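Chloride intracellular channel exc-4 (Caenorhabditis elegans, PDB 2YV9) may insert into membranes to form chloride channels and is needed to regulate lumen size as the excretory canal grows. Local coordinates at residues Tyr23-Gly28 with Val63-Glu68. Residues are numbered along the deposited sequence; the frame is centred on the assembly and turned at random.
Sequences YVKASG and VNVNSE
V63 grips the neighbouring strand with both backbone polar atoms: its N lies 2.9 Å from V24 O, nearly along the C=O axis, and its O takes A26 N at 2.7 Å from above the carbonyl plane. The parallel pairing of 19-25 with 57-63 in the thioredoxin-like domain ends here, the side chains of K25 and V63 diverging. A26 CB sits just 3.2 Å from V63 O, a tight approach that a methyl can make because alanine has nothing beyond CB. Beta-branched V63 sets CG2 at the edge of the Y23 ring, 3.7 Å from CD1. The K25 and V65 side chains cross obliquely, CG of K25 meeting CG1 of V65 at 4.0 Å. K25 runs extended from CG, anti to the backbone N (chi1 -176°), until a bend at chi4 brings NZ to 2.8 Å from the carbonyl O of the following residue, A26. Length and charge suit lysine to this place, since NZ also forms a salt bridge with E250. Beyond, N64 opens a type I turn and an Asx turn, its OD1 accepting from N66 N, while S67 OG bonds N64 O and caps F70 N of helix 68-74. V63's two backbone bonds therefore hold the pairing; past it, a water that donates to A26 O accepts weakly from V65 N, so the exit of 63-68 is probably less firmly tied to 23-28.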
# COMPACT_ATOMS: atom_id res chain seq x y z
N TYR A 23 5.56 -3.82 -10.83
CA TYR A 23 5.11 -5.19 -10.73
C TYR A 23 3.65 -5.09 -10.35
O TYR A 23 3.31 -4.39 -9.40
CB TYR A 23 5.88 -5.94 -9.63
CG TYR A 23 7.30 -6.28 -10.00
CD1 TYR A 23 7.65 -7.52 -10.48
CD2 TYR A 23 8.30 -5.30 -9.93
CE1 TYR A 23 8.95 -7.82 -10.83
CE2 TYR A 23 9.60 -5.60 -10.26
CZ TYR A 23 9.92 -6.85 -10.72
OH TYR A 23 11.24 -7.12 -11.06
N VAL A 24 2.79 -5.76 -11.10
CA VAL A 24 1.36 -5.74 -10.89
C VAL A 24 0.84 -7.16 -10.62
O VAL A 24 1.36 -8.13 -11.14
CB VAL A 24 0.60 -5.09 -12.07
CG1 VAL A 24 1.07 -3.60 -12.26
CG2 VAL A 24 0.73 -5.93 -13.38
N LYS A 25 -0.23 -7.25 -9.84
CA LYS A 25 -0.87 -8.52 -9.59
C LYS A 25 -1.41 -9.12 -10.90
O LYS A 25 -2.12 -8.46 -11.63
CB LYS A 25 -2.03 -8.33 -8.61
CG LYS A 25 -2.69 -9.64 -8.24
CD LYS A 25 -4.06 -9.51 -7.55
CE LYS A 25 -4.74 -10.91 -7.51
NZ LYS A 25 -5.14 -11.43 -8.90
N ALA A 26 -1.05 -10.39 -11.18
CA ALA A 26 -1.52 -11.08 -12.36
C ALA A 26 -2.95 -11.59 -12.20
O ALA A 26 -3.43 -11.85 -11.09
CB ALA A 26 -0.58 -12.31 -12.66
N SER A 27 -3.58 -11.84 -13.34
CA SER A 27 -4.85 -12.53 -13.38
C SER A 27 -4.72 -13.89 -12.72
O SER A 27 -3.73 -14.57 -12.93
CB SER A 27 -5.25 -12.77 -14.82
OG SER A 27 -6.27 -13.75 -14.90
N GLY A 28 -5.72 -14.30 -11.95
CA GLY A 28 -5.74 -15.65 -11.39
C GLY A 28 -6.22 -16.70 -12.39
O GLY A 28 -6.31 -17.90 -12.06
N VAL A 63 2.76 -10.57 -11.85
CA VAL A 63 3.20 -11.55 -10.87
C VAL A 63 2.04 -12.28 -10.22
O VAL A 63 0.98 -11.72 -9.93
CB VAL A 63 4.07 -10.85 -9.79
CG1 VAL A 63 4.34 -11.79 -8.63
CG2 VAL A 63 5.36 -10.37 -10.39
N ASN A 64 2.26 -13.56 -9.95
CA ASN A 64 1.37 -14.35 -9.17
C ASN A 64 1.79 -14.13 -7.73
O ASN A 64 2.87 -14.55 -7.32
CB ASN A 64 1.53 -15.81 -9.59
CG ASN A 64 0.54 -16.71 -8.96
OD1 ASN A 64 0.07 -16.46 -7.85
ND2 ASN A 64 0.25 -17.83 -9.63
N VAL A 65 0.97 -13.41 -6.98
CA VAL A 65 1.31 -13.07 -5.60
C VAL A 65 1.48 -14.29 -4.71
O VAL A 65 1.99 -14.19 -3.58
CB VAL A 65 0.24 -12.16 -4.96
CG1 VAL A 65 0.15 -10.82 -5.71
CG2 VAL A 65 -1.12 -12.86 -4.92
N ASN A 66 1.06 -15.45 -5.22
CA ASN A 66 1.16 -16.69 -4.49
C ASN A 66 2.44 -17.46 -4.81
O ASN A 66 2.73 -18.45 -4.14
CB ASN A 66 -0.10 -17.53 -4.72
CG ASN A 66 -1.32 -16.96 -3.99
OD1 ASN A 66 -1.31 -16.83 -2.77
ND2 ASN A 66 -2.36 -16.59 -4.75
N SER A 67 3.23 -16.99 -5.79
CA SER A 67 4.51 -17.66 -6.11
C SER A 67 5.57 -17.60 -4.99
O SER A 67 5.76 -16.56 -4.37
CB SER A 67 5.11 -17.08 -7.38
OG SER A 67 5.65 -15.82 -7.11
N GLU A 68 6.27 -18.71 -4.77
CA GLU A 68 7.40 -18.76 -3.83
C GLU A 68 8.46 -17.70 -4.09
O GLU A 68 8.99 -17.11 -3.14
CB GLU A 68 8.08 -20.16 -3.86
CG GLU A 68 9.34 -20.27 -2.95
CD GLU A 68 10.00 -21.67 -3.00
OE1 GLU A 68 9.63 -22.48 -3.88
OE2 GLU A 68 10.89 -21.95 -2.15
O HOH W 1 -1.87 -13.02 -8.70